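Local coordinates for protein transcriptional regulator, TetR family (Marinobacter aquaeolei, PDB 3NNR) that probably binds DNA as a dimeric, all-helical transcriptional regulator of the TetR family, at residues S13-F18 with Y54-E59; N29-H34 with G40-H45; K62-Y67 with N121-A126; Y104-D107 with R111-Q114. All coordinates share one frame; numbering follows the deposited sequence.

How the interactions relate
Interactions 1 and 2 lie in the N-terminal, probably DNA-binding domain. Their centres are 14 Å apart, and they touch where Ser14 OG lies 3.3 Å from Ile31 CG2. Interaction 2 joins the two helices of the predicted helix-turn-helix motif. Interaction 1 ties helix 6-21 to helix 49-67, which runs on into the C-terminal domain. Interaction 3 uses the far end of that same helix, its centre 18 Å from that of interaction 1. Interaction 4 packs on interaction 1, with Phe57 CG 3.5 Å from Leu112 CD1, and shares helix 110-136 with interaction 3. An unidentified ligand lies about 4 Å from the Cys123 side chain of interaction 3.

Interaction 1 of 4, residues S13-F18 with Y54-E59; sequences SSLELF and YEIFQE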
loop_
_atom_site.group_PDB
_atom_site.type_symbol
_atom_site.label_atom_id
_atom_site.label_comp_id
_atom_site.label_asym_id
_atom_site.label_seq_id
_atom_site.Cartn_x
_atom_site.Cartn_y
_atom_site.Cartn_z
ATOM N N SER A 13 4.008 0.835 -26.189
ATOM C CA SER A 13 4.498 2.189 -25.978
ATOM C C SER A 13 3.728 2.955 -24.907
ATOM O O SER A 13 4.332 3.705 -24.143
ATOM C CB SER A 13 4.508 2.992 -27.274
ATOM O OG SER A 13 5.531 2.533 -28.124
ATOM N N SER A 14 2.414 2.784 -24.854
ATOM C CA SER A 14 1.612 3.435 -23.810
ATOM C C SER A 14 2.062 2.962 -22.440
ATOM O O SER A 14 2.266 3.794 -21.541
ATOM C CB SER A 14 0.148 3.164 -23.987
ATOM O OG SER A 14 -0.273 3.760 -25.172
ATOM N N LEU A 15 2.246 1.652 -22.284
ATOM C CA LEU A 15 2.762 1.078 -21.027
ATOM C C LEU A 15 4.112 1.713 -20.604
ATOM O O LEU A 15 4.282 2.064 -19.435
ATOM C CB LEU A 15 2.892 -0.455 -21.153
ATOM C CG LEU A 15 3.491 -1.255 -19.981
ATOM C CD1 LEU A 15 2.614 -1.158 -18.752
ATOM C CD2 LEU A 15 3.726 -2.707 -20.416
ATOM N N GLU A 16 5.027 1.876 -21.570
ATOM C CA GLU A 16 6.375 2.466 -21.351
ATOM C C GLU A 16 6.267 3.911 -20.872
ATOM O O GLU A 16 6.934 4.307 -19.911
ATOM C CB GLU A 16 7.233 2.448 -22.640
ATOM C CG GLU A 16 8.705 2.932 -22.469
ATOM C CD GLU A 16 9.372 3.363 -23.775
ATOM O OE1 GLU A 16 9.050 2.809 -24.849
ATOM O OE2 GLU A 16 10.233 4.267 -23.713
ATOM N N LEU A 17 5.440 4.699 -21.567
ATOM C CA LEU A 17 5.233 6.120 -21.227
ATOM C C LEU A 17 4.510 6.242 -19.872
ATOM O O LEU A 17 4.953 7.001 -19.032
ATOM C CB LEU A 17 4.496 6.855 -22.345
ATOM C CG LEU A 17 5.258 7.067 -23.664
ATOM C CD1 LEU A 17 4.296 7.452 -24.729
ATOM C CD2 LEU A 17 6.390 8.114 -23.562
ATOM N N PHE A 18 3.470 5.436 -19.624
ATOM C CA PHE A 18 2.790 5.456 -18.332
ATOM C C PHE A 18 3.741 5.106 -17.171
ATOM O O PHE A 18 3.739 5.810 -16.200
ATOM C CB PHE A 18 1.532 4.561 -18.259
ATOM C CG PHE A 18 0.422 4.909 -19.251
ATOM C CD1 PHE A 18 0.256 6.191 -19.796
ATOM C CD2 PHE A 18 -0.536 3.942 -19.562
ATOM C CE1 PHE A 18 -0.805 6.463 -20.714
ATOM C CE2 PHE A 18 -1.601 4.205 -20.455
ATOM C CZ PHE A 18 -1.726 5.479 -21.026
ATOM N N TYR A 54 -7.491 -0.069 -20.085
ATOM C CA TYR A 54 -8.270 -1.279 -19.813
ATOM C C TYR A 54 -7.623 -2.499 -20.467
ATOM O O TYR A 54 -7.451 -3.544 -19.830
ATOM C CB TYR A 54 -9.700 -1.140 -20.300
ATOM C CG TYR A 54 -10.607 -2.317 -20.003
ATOM C CD1 TYR A 54 -10.818 -2.731 -18.692
ATOM C CD2 TYR A 54 -11.354 -2.943 -21.005
ATOM C CE1 TYR A 54 -11.682 -3.787 -18.376
ATOM C CE2 TYR A 54 -12.261 -4.018 -20.696
ATOM C CZ TYR A 54 -12.408 -4.420 -19.379
ATOM O OH TYR A 54 -13.238 -5.447 -19.036
ATOM N N GLU A 55 -7.249 -2.353 -21.730
ATOM C CA GLU A 55 -6.614 -3.458 -22.451
ATOM C C GLU A 55 -5.239 -3.819 -21.889
ATOM O O GLU A 55 -4.907 -4.990 -21.816
ATOM C CB GLU A 55 -6.567 -3.198 -23.950
ATOM C CG GLU A 55 -6.055 -4.477 -24.717
ATOM C CD GLU A 55 -6.580 -4.630 -26.110
ATOM O OE1 GLU A 55 -7.590 -3.943 -26.422
ATOM O OE2 GLU A 55 -6.002 -5.461 -26.878
ATOM N N ILE A 56 -4.458 -2.830 -21.466
ATOM C CA ILE A 56 -3.199 -3.103 -20.785
ATOM C C ILE A 56 -3.481 -3.923 -19.509
ATOM O O ILE A 56 -2.817 -4.935 -19.264
ATOM C CB ILE A 56 -2.450 -1.826 -20.410
ATOM C CG1 ILE A 56 -1.913 -1.109 -21.664
ATOM C CG2 ILE A 56 -1.314 -2.154 -19.468
ATOM C CD1 ILE A 56 -1.308 0.329 -21.383
ATOM N N PHE A 57 -4.453 -3.481 -18.711
ATOM C CA PHE A 57 -4.848 -4.234 -17.517
ATOM C C PHE A 57 -5.255 -5.678 -17.843
ATOM O O PHE A 57 -4.861 -6.617 -17.140
ATOM C CB PHE A 57 -5.994 -3.570 -16.758
ATOM C CG PHE A 57 -6.608 -4.472 -15.743
ATOM C CD1 PHE A 57 -5.956 -4.708 -14.539
ATOM C CD2 PHE A 57 -7.785 -5.128 -15.999
ATOM C CE1 PHE A 57 -6.482 -5.574 -13.611
ATOM C CE2 PHE A 57 -8.314 -6.006 -15.075
ATOM C CZ PHE A 57 -7.657 -6.219 -13.875
ATOM N N GLN A 58 -6.052 -5.850 -18.892
ATOM C CA GLN A 58 -6.457 -7.186 -19.316
ATOM C C GLN A 58 -5.276 -8.101 -19.640
ATOM O O GLN A 58 -5.431 -9.320 -19.494
ATOM C CB GLN A 58 -7.417 -7.140 -20.500
ATOM C CG GLN A 58 -8.798 -6.669 -20.134
ATOM C CD GLN A 58 -9.745 -6.576 -21.329
ATOM O OE1 GLN A 58 -9.376 -6.132 -22.430
ATOM N NE2 GLN A 58 -10.976 -6.971 -21.104
ATOM N N GLU A 59 -4.151 -7.535 -20.111
ATOM C CA GLU A 59 -2.933 -8.324 -20.376
ATOM C C GLU A 59 -2.262 -8.692 -19.042
ATOM O O GLU A 59 -1.772 -9.796 -18.920
ATOM C CB GLU A 59 -1.896 -7.629 -21.286
ATOM C CG GLU A 59 -2.342 -7.166 -22.715
ATOM C CD GLU A 59 -2.856 -8.278 -23.649
ATOM O OE1 GLU A 59 -2.393 -9.445 -23.532
ATOM O OE2 GLU A 59 -3.718 -7.964 -24.525
#
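Ile56 points its side chain end-on at helix 13-18 and meets Ser14, Leu15 and Phe18. Its CG1 is anti to the carbonyl carbon (chi1 -69°), and the extended second torsion carries CD1 straight out from helix 54-59. The methyl CD1 ends up close against the backbone of the other helix, 3.9 Å from Leu15 N. This is a van der Waals contact. On one flank of the same methyl lies Ser14 CB, 4.1 Å from Ile56 CD1. The Phe18 ring comes in at a slant, with CE2 4.0 Å from Ile56 CD1. Ile56 has a second branch, CG2, that is used differently. It meets the end of Leu15, whose CD1 is 4.1 Å from Ile56 CG2. The Leu15 and Ile56 side chains cross obliquely.

The axes of segments 13-18 and 54-59 come within 10.9 Å of each other. The same two segments run nearly at right angles, with a signed crossing angle of -95°. The side chains of Ile56 and Leu15 span the space between. In the TetR fold this is where the first helix of the probable DNA-binding domain rests on the helix that connects it to the C-terminal domain. The Ser14 hydroxyl takes no part in the contact with Ile56; its OG is bonded to Ile10 O in its own helix. The Phe18 ring has Ser14 O over one face, offset toward the rim, and also meets the ring of Phe97. Tyr95 touches both Leu15 and Ile56.

Interaction 2 of 4, residues N29-H34 with G40-H45; sequences NHIAAH and GNLYYH
Leu42 meets Ile31 and Ala32 without help from any flat group. The flat group with a defined neighbour is the His45 ring, three residues beyond Leu42. Tyr44 CD2 sits over the centre of one face of that ring, 3.8 Å above its plane. Asn41 OD1 lies at the ring edge, in plane.

The two helices form the predicted helix-turn-helix motif of the TetR family. Helix 28-35 is its first helix. Helix 39-45 corresponds to the recognition helix, which in relatives enters the DNA major groove. Tyr43 and Tyr44 make no contact with segment 29-34 and are exposed, consistent with a DNA-facing surface.

The contact between the helices is small, buried and wholly apolar. Leu42 carries it. Its CG is anti to the backbone N (chi1 -157°), and CD1 continues outward, anti to CA. The leucine thus reaches across as a nearly straight arm. Opposite it, Ala32 has only a methyl to offer, which lets the backbones come close: the CA atoms of Ala32 and Leu42 are 6.2 Å apart. Ala32 CB is 4.1 Å from Leu42 CD1.

Ile52 of helix 49-67 touches both Ile31 and Leu42, so helix 49-67 adds to the small core. Ile37, in the turn, also packs on Leu42. Ile31 meets the leucine through the base of its side chain, with CB 4.2 Å from Leu42 CD1. The same methyl comes nearest to the Ala32 backbone, where Leu42 CD1 lies 3.9 Å from Ala32 N.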
loop_
_atom_site.group_PDB
_atom_site.type_symbol
_atom_site.label_atom_id
_atom_site.label_comp_id
_atom_site.label_asym_id
_atom_site.label_seq_id
_atom_site.Cartn_x
_atom_site.Cartn_y
_atom_site.Cartn_z
ATOM N N ASN A 29 -2.307 12.217 -27.497
ATOM C CA ASN A 29 -1.440 12.968 -28.418
ATOM C C ASN A 29 0.032 12.672 -28.201
ATOM O O ASN A 29 0.767 12.563 -29.180
ATOM C CB ASN A 29 -1.722 14.474 -28.382
ATOM C CG ASN A 29 -3.073 14.837 -29.012
ATOM O OD1 ASN A 29 -3.538 14.222 -29.995
ATOM N ND2 ASN A 29 -3.702 15.844 -28.455
ATOM N N HIS A 30 0.447 12.509 -26.941
ATOM C CA HIS A 30 1.835 12.137 -26.620
ATOM C C HIS A 30 2.139 10.761 -27.194
ATOM O O HIS A 30 3.201 10.567 -27.794
ATOM C CB HIS A 30 2.133 12.062 -25.108
ATOM C CG HIS A 30 2.111 13.374 -24.385
ATOM N ND1 HIS A 30 1.042 13.788 -23.624
ATOM C CD2 HIS A 30 3.059 14.331 -24.242
ATOM C CE1 HIS A 30 1.313 14.958 -23.076
ATOM N NE2 HIS A 30 2.530 15.313 -23.439
ATOM N N ILE A 31 1.194 9.829 -27.029
ATOM C CA ILE A 31 1.390 8.456 -27.470
ATOM C C ILE A 31 1.503 8.433 -29.023
ATOM O O ILE A 31 2.416 7.844 -29.570
ATOM C CB ILE A 31 0.297 7.522 -26.919
ATOM C CG1 ILE A 31 0.283 7.510 -25.380
ATOM C CG2 ILE A 31 0.531 6.081 -27.426
ATOM C CD1 ILE A 31 -1.071 7.038 -24.811
ATOM N N ALA A 32 0.611 9.134 -29.713
ATOM C CA ALA A 32 0.688 9.258 -31.174
ATOM C C ALA A 32 2.034 9.861 -31.602
ATOM O O ALA A 32 2.674 9.337 -32.511
ATOM C CB ALA A 32 -0.473 10.098 -31.722
ATOM N N ALA A 33 2.463 10.931 -30.927
ATOM C CA ALA A 33 3.734 11.596 -31.249
ATOM C C ALA A 33 4.947 10.659 -31.086
ATOM O O ALA A 33 5.810 10.616 -31.978
ATOM C CB ALA A 33 3.908 12.873 -30.429
ATOM N N HIS A 34 4.974 9.898 -29.982
ATOM C CA HIS A 34 6.059 8.932 -29.658
ATOM C C HIS A 34 6.145 7.897 -30.770
ATOM O O HIS A 34 7.219 7.666 -31.323
ATOM C CB HIS A 34 5.795 8.258 -28.291
ATOM C CG HIS A 34 6.880 7.325 -27.802
ATOM N ND1 HIS A 34 8.036 7.769 -27.190
ATOM C CD2 HIS A 34 6.920 5.970 -27.730
ATOM C CE1 HIS A 34 8.766 6.728 -26.824
ATOM N NE2 HIS A 34 8.107 5.625 -27.131
ATOM N N GLY A 40 -5.479 10.615 -35.556
ATOM C CA GLY A 40 -6.491 9.800 -36.215
ATOM C C GLY A 40 -6.164 8.315 -36.310
ATOM O O GLY A 40 -7.051 7.495 -36.189
ATOM N N ASN A 41 -4.887 7.988 -36.532
ATOM C CA ASN A 41 -4.428 6.594 -36.619
ATOM C C ASN A 41 -4.619 5.925 -35.269
ATOM O O ASN A 41 -5.105 4.816 -35.228
ATOM C CB ASN A 41 -2.978 6.535 -37.099
ATOM C CG ASN A 41 -2.511 5.129 -37.528
ATOM O OD1 ASN A 41 -3.084 4.102 -37.154
ATOM N ND2 ASN A 41 -1.430 5.099 -38.334
ATOM N N LEU A 42 -4.257 6.618 -34.190
ATOM C CA LEU A 42 -4.431 6.116 -32.825
ATOM C C LEU A 42 -5.922 5.970 -32.503
ATOM O O LEU A 42 -6.326 4.973 -31.904
ATOM C CB LEU A 42 -3.798 7.071 -31.788
ATOM C CG LEU A 42 -3.395 6.497 -30.425
ATOM C CD1 LEU A 42 -2.934 7.630 -29.536
ATOM C CD2 LEU A 42 -4.456 5.763 -29.695
ATOM N N TYR A 43 -6.730 6.955 -32.899
ATOM C CA TYR A 43 -8.166 6.902 -32.662
ATOM C C TYR A 43 -8.842 5.663 -33.293
ATOM O O TYR A 43 -9.769 5.116 -32.693
ATOM C CB TYR A 43 -8.828 8.216 -33.094
ATOM C CG TYR A 43 -10.310 8.332 -32.741
ATOM C CD1 TYR A 43 -10.731 8.748 -31.475
ATOM C CD2 TYR A 43 -11.288 8.049 -33.683
ATOM C CE1 TYR A 43 -12.104 8.848 -31.166
ATOM C CE2 TYR A 43 -12.645 8.146 -33.385
ATOM C CZ TYR A 43 -13.047 8.547 -32.132
ATOM O OH TYR A 43 -14.386 8.624 -31.870
ATOM N N TYR A 44 -8.365 5.203 -34.459
ATOM C CA TYR A 44 -8.903 4.007 -35.133
ATOM C C TYR A 44 -8.843 2.763 -34.248
ATOM O O TYR A 44 -9.776 1.952 -34.226
ATOM C CB TYR A 44 -8.147 3.729 -36.444
ATOM C CG TYR A 44 -8.581 2.479 -37.233
ATOM C CD1 TYR A 44 -9.860 2.364 -37.770
ATOM C CD2 TYR A 44 -7.674 1.426 -37.496
ATOM C CE1 TYR A 44 -10.249 1.184 -38.528
ATOM C CE2 TYR A 44 -8.056 0.261 -38.251
ATOM C CZ TYR A 44 -9.334 0.151 -38.757
ATOM O OH TYR A 44 -9.693 -0.978 -39.481
ATOM N N HIS A 45 -7.709 2.631 -33.560
ATOM C CA HIS A 45 -7.426 1.521 -32.665
ATOM C C HIS A 45 -8.036 1.759 -31.275
ATOM O O HIS A 45 -8.542 0.815 -30.693
ATOM C CB HIS A 45 -5.894 1.279 -32.589
ATOM C CG HIS A 45 -5.286 0.864 -33.902
ATOM N ND1 HIS A 45 -5.440 -0.406 -34.419
ATOM C CD2 HIS A 45 -4.530 1.547 -34.799
ATOM C CE1 HIS A 45 -4.821 -0.483 -35.586
ATOM N NE2 HIS A 45 -4.253 0.685 -35.837
#

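Interaction 3 of 4, residues K62-Y67 with N121-A126; sequences KLVDYY and NRCLAA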
loop_
_atom_site.group_PDB
_atom_site.type_symbol
_atom_site.label_atom_id
_atom_site.label_comp_id
_atom_site.label_asym_id
_atom_site.label_seq_id
_atom_site.Cartn_x
_atom_site.Cartn_y
_atom_site.Cartn_z
ATOM N N LYS A 62 -4.384 -11.411 -17.337
ATOM C CA LYS A 62 -4.097 -12.720 -17.967
ATOM C C LYS A 62 -2.774 -13.299 -17.505
ATOM O O LYS A 62 -2.666 -14.503 -17.299
ATOM C CB LYS A 62 -4.074 -12.644 -19.503
ATOM C CG LYS A 62 -5.445 -12.626 -20.177
ATOM C CD LYS A 62 -5.347 -12.339 -21.710
ATOM C CE LYS A 62 -6.723 -11.951 -22.303
ATOM N NZ LYS A 62 -6.624 -11.037 -23.487
ATOM N N LEU A 63 -1.782 -12.434 -17.338
ATOM C CA LEU A 63 -0.436 -12.842 -16.944
ATOM C C LEU A 63 -0.429 -13.392 -15.524
ATOM O O LEU A 63 0.033 -14.502 -15.291
ATOM C CB LEU A 63 0.539 -11.657 -17.031
ATOM C CG LEU A 63 2.017 -11.987 -17.180
ATOM C CD1 LEU A 63 2.225 -12.441 -18.624
ATOM C CD2 LEU A 63 2.929 -10.794 -16.810
ATOM N N VAL A 64 -0.994 -12.627 -14.596
ATOM C CA VAL A 64 -1.025 -13.011 -13.180
ATOM C C VAL A 64 -1.873 -14.279 -12.965
ATOM O O VAL A 64 -1.437 -15.193 -12.249
ATOM C CB VAL A 64 -1.464 -11.841 -12.312
ATOM C CG1 VAL A 64 -1.625 -12.260 -10.868
ATOM C CG2 VAL A 64 -0.449 -10.680 -12.470
ATOM N N ASP A 65 -3.037 -14.361 -13.621
ATOM C CA ASP A 65 -3.864 -15.580 -13.604
ATOM C C ASP A 65 -3.106 -16.823 -14.082
ATOM O O ASP A 65 -3.324 -17.912 -13.552
ATOM C CB ASP A 65 -5.097 -15.424 -14.497
ATOM C CG ASP A 65 -6.184 -14.573 -13.879
ATOM O OD1 ASP A 65 -6.162 -14.214 -12.663
ATOM O OD2 ASP A 65 -7.124 -14.271 -14.642
ATOM N N TYR A 66 -2.260 -16.646 -15.095
ATOM C CA TYR A 66 -1.446 -17.731 -15.658
ATOM C C TYR A 66 -0.386 -18.111 -14.608
ATOM O O TYR A 66 -0.230 -19.267 -14.324
ATOM C CB TYR A 66 -0.825 -17.297 -17.021
ATOM C CG TYR A 66 -0.282 -18.357 -17.975
ATOM C CD1 TYR A 66 -0.927 -19.586 -18.167
ATOM C CD2 TYR A 66 0.806 -18.067 -18.813
ATOM C CE1 TYR A 66 -0.441 -20.538 -19.109
ATOM C CE2 TYR A 66 1.305 -19.023 -19.759
ATOM C CZ TYR A 66 0.678 -20.258 -19.910
ATOM O OH TYR A 66 1.147 -21.197 -20.881
ATOM N N TYR A 67 0.295 -17.139 -13.999
ATOM C CA TYR A 67 1.268 -17.470 -12.965
ATOM C C TYR A 67 0.617 -18.109 -11.725
ATOM O O TYR A 67 1.172 -19.047 -11.166
ATOM C CB TYR A 67 2.084 -16.244 -12.521
ATOM C CG TYR A 67 2.926 -15.548 -13.580
ATOM C CD1 TYR A 67 3.540 -16.250 -14.616
ATOM C CD2 TYR A 67 3.192 -14.173 -13.477
ATOM C CE1 TYR A 67 4.343 -15.598 -15.556
ATOM C CE2 TYR A 67 4.001 -13.509 -14.408
ATOM C CZ TYR A 67 4.571 -14.223 -15.436
ATOM O OH TYR A 67 5.356 -13.576 -16.357
ATOM N N ASN A 121 -10.063 -10.761 -5.757
ATOM C CA ASN A 121 -10.609 -11.976 -5.122
ATOM C C ASN A 121 -9.956 -13.278 -5.619
ATOM O O ASN A 121 -9.730 -14.184 -4.812
ATOM C CB ASN A 121 -12.134 -12.060 -5.250
ATOM C CG ASN A 121 -12.875 -10.966 -4.437
ATOM O OD1 ASN A 121 -12.275 -10.095 -3.811
ATOM N ND2 ASN A 121 -14.194 -11.026 -4.469
ATOM N N ARG A 122 -9.660 -13.364 -6.921
ATOM C CA ARG A 122 -8.943 -14.513 -7.501
ATOM C C ARG A 122 -7.534 -14.606 -6.908
ATOM O O ARG A 122 -7.092 -15.699 -6.502
ATOM C CB ARG A 122 -8.857 -14.435 -9.039
ATOM C CG ARG A 122 -10.095 -14.960 -9.764
ATOM C CD ARG A 122 -10.023 -14.908 -11.307
ATOM N NE ARG A 122 -10.601 -13.658 -11.809
ATOM C CZ ARG A 122 -10.016 -12.739 -12.584
ATOM N NH1 ARG A 122 -8.799 -12.902 -13.081
ATOM N NH2 ARG A 122 -10.702 -11.634 -12.913
ATOM N N CYS A 123 -6.844 -13.466 -6.859
ATOM C CA CYS A 123 -5.494 -13.416 -6.298
ATOM C C CYS A 123 -5.496 -13.844 -4.824
ATOM O O CYS A 123 -4.726 -14.737 -4.446
ATOM C CB CYS A 123 -4.856 -12.040 -6.494
ATOM S SG CYS A 123 -4.519 -11.672 -8.239
ATOM N N LEU A 124 -6.414 -13.273 -4.042
ATOM C CA LEU A 124 -6.596 -13.642 -2.629
ATOM C C LEU A 124 -6.932 -15.124 -2.473
ATOM O O LEU A 124 -6.435 -15.769 -1.553
ATOM C CB LEU A 124 -7.708 -12.812 -1.961
ATOM C CG LEU A 124 -7.469 -11.333 -1.694
ATOM C CD1 LEU A 124 -8.778 -10.699 -1.242
ATOM C CD2 LEU A 124 -6.381 -11.182 -0.639
ATOM N N ALA A 125 -7.800 -15.637 -3.350
ATOM C CA ALA A 125 -8.168 -17.051 -3.355
ATOM C C ALA A 125 -6.975 -17.959 -3.742
ATOM O O ALA A 125 -6.957 -19.137 -3.380
ATOM C CB ALA A 125 -9.366 -17.287 -4.287
ATOM N N ALA A 126 -6.008 -17.423 -4.487
ATOM C CA ALA A 126 -4.792 -18.171 -4.834
ATOM C C ALA A 126 -3.830 -18.148 -3.633
ATOM O O ALA A 126 -3.132 -19.138 -3.377
ATOM C CB ALA A 126 -4.139 -17.611 -6.085
#
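Asp65 and Arg122 form a salt bridge, the polar half of this contact. Both carboxylate oxygens face a single guanidinium nitrogen. Asp65 OD2 is 2.7 Å from Arg122 NH1, and Asp65 OD1 is 3.0 Å from the same NH1. The carboxylate arrives at the edge of the guanidinium, near its plane. The two planes are turned 69° apart, so this is not the flat, two-nitrogen pairing of carboxylate and guanidinium. The Arg122 chain is bent at its third torsion (chi3 -93°), which swings the head group toward helix 49-67. Its other terminal nitrogen, NH2, makes a second salt bridge to Glu61, one turn before Asp65. Two acids of one helix thus hold one arginine. Replacing Asp65 by alanine removes the carboxylate, and Arg122 NH1 would probably lose its charged partner, with Glu61 left to hold the guanidinium through NH2.

The apolar half is a single touch. Val64 CG1 lies 4.0 Å from Cys123 SG. The Cys123 side chain is also about 4 Å from an unidentified bound ligand, probably from the crystallisation liquor.

Phe119, one turn before Cys123, packs on both Val64 and Asp65. The contact therefore fastens the C-terminal end of helix 49-67 to the middle of helix 110-136. Leu124, on the latter, packs against helix 145-160.

Interaction 4 of 4, residues Y104-D107 with R111-Q114; sequences YLLD and RLRQ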
loop_
_atom_site.group_PDB
_atom_site.type_symbol
_atom_site.label_atom_id
_atom_site.label_comp_id
_atom_site.label_asym_id
_atom_site.label_seq_id
_atom_site.Cartn_x
_atom_site.Cartn_y
_atom_site.Cartn_z
ATOM N N TYR A 104 -7.556 6.649 -9.209
ATOM C CA TYR A 104 -8.128 7.445 -10.316
ATOM C C TYR A 104 -8.557 6.548 -11.479
ATOM O O TYR A 104 -9.543 6.823 -12.164
ATOM C CB TYR A 104 -7.145 8.494 -10.818
ATOM C CG TYR A 104 -6.831 9.533 -9.791
ATOM C CD1 TYR A 104 -7.654 10.654 -9.631
ATOM C CD2 TYR A 104 -5.733 9.397 -8.937
ATOM C CE1 TYR A 104 -7.363 11.635 -8.660
ATOM C CE2 TYR A 104 -5.449 10.362 -7.961
ATOM C CZ TYR A 104 -6.258 11.484 -7.837
ATOM O OH TYR A 104 -5.989 12.454 -6.924
ATOM N N LEU A 105 -7.794 5.483 -11.712
ATOM C CA LEU A 105 -8.094 4.550 -12.805
ATOM C C LEU A 105 -9.425 3.796 -12.527
ATOM O O LEU A 105 -10.297 3.752 -13.389
ATOM C CB LEU A 105 -6.889 3.653 -13.067
ATOM C CG LEU A 105 -5.668 4.442 -13.606
ATOM C CD1 LEU A 105 -4.438 3.557 -13.720
ATOM C CD2 LEU A 105 -5.957 5.097 -14.963
ATOM N N LEU A 106 -9.624 3.321 -11.300
ATOM C CA LEU A 106 -10.902 2.703 -10.936
ATOM C C LEU A 106 -12.084 3.688 -11.076
ATOM O O LEU A 106 -13.117 3.347 -11.650
ATOM C CB LEU A 106 -10.844 2.098 -9.534
ATOM C CG LEU A 106 -9.724 1.066 -9.274
ATOM C CD1 LEU A 106 -10.024 0.247 -8.019
ATOM C CD2 LEU A 106 -9.479 0.148 -10.446
ATOM N N ASP A 107 -11.907 4.909 -10.598
ATOM C CA ASP A 107 -12.930 5.950 -10.713
ATOM C C ASP A 107 -13.208 6.348 -12.176
ATOM O O ASP A 107 -14.341 6.687 -12.520
ATOM C CB ASP A 107 -12.501 7.183 -9.897
ATOM C CG ASP A 107 -13.482 8.305 -9.973
ATOM O OD1 ASP A 107 -14.485 8.258 -9.241
ATOM O OD2 ASP A 107 -13.226 9.242 -10.756
ATOM N N ARG A 111 -15.692 -0.538 -15.754
ATOM C CA ARG A 111 -15.321 -1.872 -16.243
ATOM C C ARG A 111 -14.073 -2.317 -15.525
ATOM O O ARG A 111 -13.976 -3.465 -15.086
ATOM C CB ARG A 111 -15.016 -1.883 -17.738
ATOM C CG ARG A 111 -16.126 -1.410 -18.677
ATOM C CD ARG A 111 -15.557 -1.176 -20.099
ATOM N NE ARG A 111 -14.421 -0.235 -20.099
ATOM C CZ ARG A 111 -13.760 0.197 -21.177
ATOM N NH1 ARG A 111 -14.121 -0.156 -22.408
ATOM N NH2 ARG A 111 -12.731 1.032 -21.024
ATOM N N LEU A 112 -13.119 -1.395 -15.425
ATOM C CA LEU A 112 -11.842 -1.650 -14.758
ATOM C C LEU A 112 -12.037 -1.895 -13.274
ATOM O O LEU A 112 -11.467 -2.803 -12.710
ATOM C CB LEU A 112 -10.916 -0.467 -14.986
ATOM C CG LEU A 112 -9.450 -0.591 -14.604
ATOM C CD1 LEU A 112 -8.866 -1.778 -15.252
ATOM C CD2 LEU A 112 -8.699 0.675 -15.044
ATOM N N ARG A 113 -12.882 -1.091 -12.655
ATOM C CA ARG A 113 -13.229 -1.225 -11.238
ATOM C C ARG A 113 -13.847 -2.594 -10.969
ATOM O O ARG A 113 -13.439 -3.292 -10.041
ATOM C CB ARG A 113 -14.237 -0.125 -10.856
ATOM C CG ARG A 113 -14.620 0.014 -9.379
ATOM C CD ARG A 113 -15.887 0.912 -9.280
ATOM N NE ARG A 113 -15.734 2.186 -10.017
ATOM C CZ ARG A 113 -16.722 2.927 -10.560
ATOM N NH1 ARG A 113 -18.025 2.564 -10.504
ATOM N NH2 ARG A 113 -16.397 4.058 -11.205
ATOM N N GLN A 114 -14.818 -2.978 -11.796
ATOM C CA GLN A 114 -15.484 -4.283 -11.666
ATOM C C GLN A 114 -14.442 -5.410 -11.810
ATOM O O GLN A 114 -14.220 -6.164 -10.854
ATOM C CB GLN A 114 -16.649 -4.395 -12.672
ATOM C CG GLN A 114 -17.382 -5.744 -12.801
ATOM C CD GLN A 114 -18.205 -6.129 -11.579
ATOM O OE1 GLN A 114 -19.418 -6.282 -11.696
ATOM N NE2 GLN A 114 -17.562 -6.280 -10.406
#
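The CA atoms of Leu106 and Arg113 stand 4.6 Å apart, where helix 102-108 ends and helix 110-136 sets off after a very short turn. Arg113 folds back over this turn. Its CG is anti to the backbone N (chi1 -173°), and a bend at the third torsion brings the head group onto the preceding helix. There NE donates to Leu106 O at 3.3 Å, with an N-H...O angle of 146°. The donor sits well above the carbonyl plane. Arg113 NH2 adds a weak bond to the same oxygen at 3.4 Å. Asp107 O lies at the guanidinium edge, 3.6 Å from Arg113 NH2. Carbonyls gathered near the C-terminal end of a helix would probably favour a positive group here. A methionine in place of Arg113 would probably lose both bonds to Leu106 O and leave the turn less firmly fixed.

The apolar contacts lie between the leucines. Leu112 CD2 packs on Leu105, 4.0 Å from its CB and 3.8 Å from its O. Leu106 CD2 comes within 4.2 Å of Leu112 CG. Leu105 and Leu112 also both touch Ile53, so both pack on helix 49-67, which links the two domains. Leu106 and Arg113 touch the second subunit, at its Thr168 and His170.

A short helix turning tightly into a long one, pinned by a side chain to a backbone carbonyl, is a tight helix-to-helix connection in the all-helical C-terminal domain of this TetR-family dimer.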